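Local structure of periplasmic binding protein/LacI transcriptional regulator (Brachyspira murdochii, 4KQC) at residues A[55-69]-A[78-92]. The protein probably binds a carbohydrate as the periplasmic solute-binding component of an ABC transporter. Residues are numbered along the deposited sequence; the frame is centred on the assembly and turned at random. Where two conformers were deposited one is given.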
loop_
_atom_site.group_PDB
_atom_site.type_symbol
_atom_site.label_atom_id
_atom_site.label_comp_id
_atom_site.label_asym_id
_atom_site.label_seq_id
_atom_site.Cartn_x
_atom_site.Cartn_y
_atom_site.Cartn_z
ATOM N N LEU A 55 12.197 15.917 10.336
ATOM C CA LEU A 55 12.065 16.780 9.148
ATOM C C LEU A 55 12.588 18.217 9.454
ATOM O O LEU A 55 13.374 18.779 8.668
ATOM C CB LEU A 55 10.624 16.763 8.664
ATOM C CG LEU A 55 10.351 17.634 7.431
ATOM C CD1 LEU A 55 11.256 17.270 6.244
ATOM C CD2 LEU A 55 8.910 17.436 7.061
ATOM N N ASP A 56 12.205 18.794 10.592
ATOM C CA ASP A 56 12.765 20.068 10.964
ATOM C C ASP A 56 14.263 20.105 11.058
ATOM O O ASP A 56 14.888 21.067 10.586
ATOM C CB ASP A 56 12.207 20.489 12.311
ATOM C CG ASP A 56 10.784 21.109 12.170
ATOM O OD1 ASP A 56 10.512 21.752 11.130
ATOM O OD2 ASP A 56 9.974 21.022 13.119
ATOM N N SER A 57 14.824 19.103 11.736
ATOM C CA SER A 57 16.262 18.977 11.857
ATOM C C SER A 57 16.971 18.922 10.496
ATOM O O SER A 57 17.997 19.557 10.291
ATOM C CB SER A 57 16.582 17.769 12.772
ATOM O OG SER A 57 16.216 18.062 14.147
ATOM N N GLU A 58 16.399 18.208 9.528
ATOM C CA GLU A 58 16.964 18.110 8.220
ATOM C C GLU A 58 16.818 19.449 7.447
ATOM O O GLU A 58 17.735 19.835 6.725
ATOM C CB GLU A 58 16.300 16.947 7.442
ATOM C CG GLU A 58 16.675 15.570 7.961
ATOM C CD GLU A 58 18.182 15.305 7.902
ATOM O OE1 GLU A 58 18.755 15.498 6.836
ATOM O OE2 GLU A 58 18.857 15.011 8.940
ATOM N N ILE A 59 15.693 20.120 7.605
ATOM C CA ILE A 59 15.496 21.409 6.945
ATOM C C ILE A 59 16.607 22.371 7.421
ATOM O O ILE A 59 17.191 23.132 6.642
ATOM C CB ILE A 59 14.109 21.989 7.265
ATOM C CG1 ILE A 59 12.999 21.166 6.637
ATOM C CG2 ILE A 59 14.046 23.429 6.772
ATOM C CD1 ILE A 59 11.625 21.458 7.150
ATOM N N ASN A 60 16.860 22.372 8.711
ATOM C CA ASN A 60 17.852 23.233 9.284
ATOM C C ASN A 60 19.264 23.074 8.748
ATOM O O ASN A 60 20.088 24.016 8.841
ATOM C CB ASN A 60 17.879 23.062 10.820
ATOM C CG ASN A 60 16.629 23.528 11.517
ATOM O OD1 ASN A 60 15.811 24.200 10.948
ATOM N ND2 ASN A 60 16.456 23.091 12.742
ATOM N N LYS A 61 19.580 21.896 8.194
ATOM C CA LYS A 61 20.861 21.609 7.525
ATOM C C LYS A 61 21.094 22.275 6.177
ATOM O O LYS A 61 22.218 22.142 5.591
ATOM C CB LYS A 61 21.042 20.107 7.366
ATOM C CG LYS A 61 21.068 19.369 8.704
ATOM C CD LYS A 61 21.296 17.872 8.472
ATOM C CE LYS A 61 21.388 17.102 9.765
ATOM N NZ LYS A 61 21.508 15.647 9.492
ATOM N N ASN A 62 20.057 22.958 5.676
ATOM C CA ASN A 62 20.059 23.511 4.338
ATOM C C ASN A 62 20.512 22.498 3.285
ATOM O O ASN A 62 21.477 22.749 2.582
ATOM C CB ASN A 62 20.941 24.751 4.300
ATOM C CG ASN A 62 20.346 25.865 5.118
ATOM O OD1 ASN A 62 19.134 26.158 4.979
ATOM N ND2 ASN A 62 21.150 26.463 6.051
ATOM N N PRO A 63 19.822 21.371 3.177
ATOM C CA PRO A 63 20.166 20.361 2.171
ATOM C C PRO A 63 19.862 20.848 0.767
ATOM O O PRO A 63 19.098 21.778 0.546
ATOM C CB PRO A 63 19.297 19.177 2.545
ATOM C CG PRO A 63 18.106 19.799 3.167
ATOM C CD PRO A 63 18.591 21.036 3.879
ATOM N N ASP A 64 20.466 20.197 -0.204
ATOM C CA ASP A 64 20.235 20.501 -1.579
ATOM C C ASP A 64 18.815 20.148 -2.131
ATOM O O ASP A 64 18.335 20.755 -3.108
ATOM C CB ASP A 64 21.292 19.769 -2.387
ATOM C CG ASP A 64 22.729 20.183 -1.976
ATOM O OD1 ASP A 64 22.940 21.370 -1.782
ATOM O OD2 ASP A 64 23.589 19.351 -2.042
ATOM N N ALA A 65 18.185 19.193 -1.472
ATOM C CA ALA A 65 16.852 18.798 -1.710
ATOM C C ALA A 65 16.388 17.888 -0.607
ATOM O O ALA A 65 17.196 17.391 0.176
ATOM C CB ALA A 65 16.763 18.080 -3.056
ATOM N N ILE A 66 15.070 17.670 -0.502
ATOM C CA ILE A 66 14.471 16.793 0.493
ATOM C C ILE A 66 13.536 15.855 -0.232
ATOM O O ILE A 66 12.722 16.320 -1.038
ATOM C CB ILE A 66 13.647 17.586 1.514
ATOM C CG1 ILE A 66 14.605 18.486 2.333
ATOM C CG2 ILE A 66 12.851 16.709 2.493
ATOM C CD1 ILE A 66 13.882 19.544 3.160
ATOM N N ALA A 67 13.626 14.576 0.106
ATOM C CA ALA A 67 12.602 13.581 -0.271
ATOM C C ALA A 67 11.898 13.168 0.988
ATOM O O ALA A 67 12.560 12.875 2.031
ATOM C CB ALA A 67 13.225 12.383 -0.968
ATOM N N PHE A 68 10.576 13.081 0.937
ATOM C CA PHE A 68 9.747 12.916 2.119
ATOM C C PHE A 68 8.576 11.952 1.925
ATOM O O PHE A 68 7.842 12.077 0.904
ATOM C CB PHE A 68 9.222 14.308 2.544
ATOM C CG PHE A 68 8.355 14.304 3.867
ATOM C CD1 PHE A 68 8.667 13.482 4.955
ATOM C CD2 PHE A 68 7.248 15.164 4.011
ATOM C CE1 PHE A 68 7.955 13.511 6.138
ATOM C CE2 PHE A 68 6.528 15.207 5.220
ATOM C CZ PHE A 68 6.852 14.363 6.278
ATOM N N ALA A 69 8.425 11.007 2.863
ATOM C CA ALA A 69 7.237 10.107 2.924
ATOM C C ALA A 69 6.630 10.312 4.281
ATOM O O ALA A 69 7.198 9.805 5.246
ATOM C CB ALA A 69 7.660 8.659 2.790
ATOM N N GLN A 78 6.256 22.496 8.446
ATOM C CA GLN A 78 7.553 22.080 7.874
ATOM C C GLN A 78 7.573 22.339 6.349
ATOM O O GLN A 78 8.531 22.909 5.809
ATOM C CB GLN A 78 7.756 20.589 8.152
ATOM C CG GLN A 78 8.107 20.312 9.595
ATOM C CD GLN A 78 6.906 20.289 10.552
ATOM O OE1 GLN A 78 5.739 20.184 10.151
ATOM N NE2 GLN A 78 7.198 20.487 11.818
ATOM N N ILE A 79 6.476 21.996 5.696
ATOM C CA ILE A 79 6.395 22.168 4.242
ATOM C C ILE A 79 6.369 23.662 3.894
ATOM O O ILE A 79 7.040 24.133 2.956
ATOM C CB ILE A 79 5.191 21.416 3.665
ATOM C CG1 ILE A 79 5.385 19.937 3.811
ATOM C CG2 ILE A 79 4.948 21.798 2.194
ATOM C CD1 ILE A 79 4.097 19.174 3.711
ATOM N N LYS A 80 5.683 24.447 4.704
ATOM C CA LYS A 80 5.689 25.899 4.527
ATOM C C LYS A 80 7.078 26.467 4.605
ATOM O O LYS A 80 7.483 27.341 3.779
ATOM C CB LYS A 80 4.733 26.577 5.542
ATOM C CG LYS A 80 4.647 28.053 5.308
ATOM C CD LYS A 80 3.349 28.577 5.860
ATOM C CE LYS A 80 3.326 30.078 5.795
ATOM N NZ LYS A 80 2.128 30.547 6.549
ATOM N N ARG A 81 7.864 26.005 5.587
ATOM C CA ARG A 81 9.264 26.461 5.725
ATOM C C ARG A 81 10.137 26.033 4.533
ATOM O O ARG A 81 10.956 26.802 4.047
ATOM C CB ARG A 81 9.805 26.055 7.149
ATOM C CG ARG A 81 11.179 26.566 7.543
ATOM C CD ARG A 81 11.323 26.649 9.065
ATOM N NE ARG A 81 11.544 25.349 9.637
ATOM C CZ ARG A 81 12.742 24.832 9.914
ATOM N NH1 ARG A 81 12.842 23.576 10.384
ATOM N NH2 ARG A 81 13.845 25.520 9.667
ATOM N N ILE A 82 9.983 24.792 4.136
ATOM C CA ILE A 82 10.695 24.263 2.929
ATOM C C ILE A 82 10.430 25.176 1.745
ATOM O O ILE A 82 11.340 25.528 0.978
ATOM C CB ILE A 82 10.285 22.803 2.667
ATOM C CG1 ILE A 82 10.924 21.850 3.699
ATOM C CG2 ILE A 82 10.674 22.423 1.249
ATOM C CD1 ILE A 82 10.323 20.440 3.719
ATOM N N LYS A 83 9.158 25.520 1.562
ATOM C CA LYS A 83 8.735 26.370 0.421
ATOM C C LYS A 83 9.419 27.724 0.515
ATOM O O LYS A 83 10.037 28.182 -0.443
ATOM C CB LYS A 83 7.218 26.491 0.356
ATOM C CG LYS A 83 6.757 27.210 -0.900
ATOM C CD LYS A 83 5.270 27.431 -0.878
ATOM C CE LYS A 83 4.836 27.679 -2.302
ATOM N NZ LYS A 83 3.393 27.952 -2.398
ATOM N N GLU A 84 9.400 28.336 1.710
ATOM C CA GLU A 84 10.062 29.616 1.885
ATOM C C GLU A 84 11.560 29.591 1.631
ATOM O O GLU A 84 12.112 30.502 1.006
ATOM C CB GLU A 84 9.776 30.086 3.306
ATOM C CG GLU A 84 10.240 31.519 3.583
ATOM C CD GLU A 84 11.693 31.677 3.963
ATOM O OE1 GLU A 84 12.349 30.673 4.324
ATOM O OE2 GLU A 84 12.165 32.858 3.918
ATOM N N LYS A 85 12.220 28.520 2.064
ATOM C CA LYS A 85 13.658 28.343 1.890
ATOM C C LYS A 85 14.023 27.931 0.452
ATOM O O LYS A 85 15.201 27.828 0.122
ATOM C CB LYS A 85 14.237 27.306 2.885
ATOM C CG LYS A 85 14.193 27.812 4.307
ATOM C CD LYS A 85 14.521 26.707 5.298
ATOM C CE LYS A 85 16.012 26.354 5.296
ATOM N NZ LYS A 85 16.849 27.422 5.915
ATOM N N ASN A 86 13.031 27.687 -0.380
ATOM C CA ASN A 86 13.267 27.238 -1.757
ATOM C C ASN A 86 14.125 25.990 -1.857
ATOM O O ASN A 86 14.904 25.843 -2.827
ATOM C CB ASN A 86 13.874 28.381 -2.623
ATOM C CG ASN A 86 12.916 29.533 -2.808
ATOM O OD1 ASN A 86 13.270 30.712 -2.557
ATOM N ND2 ASN A 86 11.702 29.223 -3.211
ATOM N N ILE A 87 13.935 25.076 -0.926
ATOM C CA ILE A 87 14.538 23.714 -1.001
ATOM C C ILE A 87 13.654 22.824 -1.894
ATOM O O ILE A 87 12.476 22.680 -1.617
ATOM C CB ILE A 87 14.681 23.102 0.377
ATOM C CG1 ILE A 87 15.631 23.931 1.288
ATOM C CG2 ILE A 87 15.197 21.680 0.273
ATOM C CD1 ILE A 87 15.485 23.587 2.767
ATOM N N PRO A 88 14.190 22.222 -2.941
ATOM C CA PRO A 88 13.381 21.331 -3.735
ATOM C C PRO A 88 12.861 20.160 -2.914
ATOM O O PRO A 88 13.614 19.526 -2.180
ATOM C CB PRO A 88 14.340 20.840 -4.800
ATOM C CG PRO A 88 15.395 21.886 -4.893
ATOM C CD PRO A 88 15.488 22.518 -3.567
ATOM N N LEU A 89 11.565 19.907 -3.056
ATOM C CA LEU A 89 10.848 18.902 -2.276
ATOM C C LEU A 89 10.248 17.841 -3.215
ATOM O O LEU A 89 9.485 18.183 -4.099
ATOM C CB LEU A 89 9.754 19.568 -1.409
ATOM C CG LEU A 89 8.936 18.648 -0.549
ATOM C CD1 LEU A 89 9.763 17.856 0.496
ATOM C CD2 LEU A 89 7.809 19.446 0.095
ATOM N N ILE A 90 10.561 16.593 -2.913
ATOM C CA ILE A 90 10.080 15.419 -3.657
ATOM C C ILE A 90 9.302 14.585 -2.685
ATOM O O ILE A 90 9.788 14.320 -1.564
ATOM C CB ILE A 90 11.283 14.608 -4.181
ATOM C CG1 ILE A 90 12.156 15.428 -5.145
ATOM C CG2 ILE A 90 10.908 13.256 -4.798
ATOM C CD1 ILE A 90 11.401 16.053 -6.279
ATOM N N GLY A 91 8.122 14.117 -3.065
ATOM C CA GLY A 91 7.471 13.063 -2.272
ATOM C C GLY A 91 7.921 11.667 -2.734
ATOM O O GLY A 91 8.271 11.437 -3.934
ATOM N N PHE A 92 7.831 10.703 -1.842
ATOM C CA PHE A 92 7.990 9.334 -2.231
ATOM C C PHE A 92 7.127 8.399 -1.434
ATOM O O PHE A 92 6.687 8.731 -0.353
ATOM C CB PHE A 92 9.464 8.921 -2.327
ATOM C CG PHE A 92 10.155 8.711 -1.021
ATOM C CD1 PHE A 92 10.383 9.768 -0.208
ATOM C CD2 PHE A 92 10.613 7.465 -0.632
ATOM C CE1 PHE A 92 11.056 9.620 0.974
ATOM C CE2 PHE A 92 11.291 7.291 0.554
ATOM C CZ PHE A 92 11.511 8.386 1.384
HETATM O O HOH W 1 9.063 24.206 10.269
#
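R81 leaves its helix with CG anti to the backbone N (chi1 -174°) and bends at chi3, which carries its guanidinium across to the last turn of helix 48-60. There R81 NH1 donates a nearly straight, charge-assisted hydrogen bond to D56 OD1, 3.1 Å away, meeting the carboxylate from above its plane while the oxygen lies in the plane of the guanidinium. NH1 also bonds to the backbone O of D56, on the opposite face of that carbonyl from N60 N. R81 NH2 donates to N60 OD1 at 2.7 Å, almost in line with the side-chain C=O, and a water joins R81 NE to D56 OD1. These bonds fix the rotation of the guanidinium, and I59 CG2 lies over one face of it; an alanine here would probably leave the D56 carboxylate without its charged mate and N60 OD1 without its donor. The other carboxylate oxygen, D56 OD2, accepts from Q78 NE2 at 3.1 Å.

Beneath these polar groups, I66 CD1 packs on I82 CD1 and I87 CG2, inside a right-handed beta-alpha-beta unit of the Rossmann-like periplasmic-binding-protein fold: helix 76-84 links neighbouring parallel strands 66-68 and 89-92. I59 packs on it from the preceding helix 48-60, its CD1 3.5 Å from I82 CG1; segments 55-60 and 78-84 of the two helices run nearly parallel, 11° apart. P88 O accepts from I66 N, I66 O from I90 N, and I90 O from F68 N. On the sheet face carrying A67 and I90, helix 273-288 packs on I90. At the strand ends, A69 CB sits over the F92 ring in a CH-pi contact, 4.1 Å from its centroid.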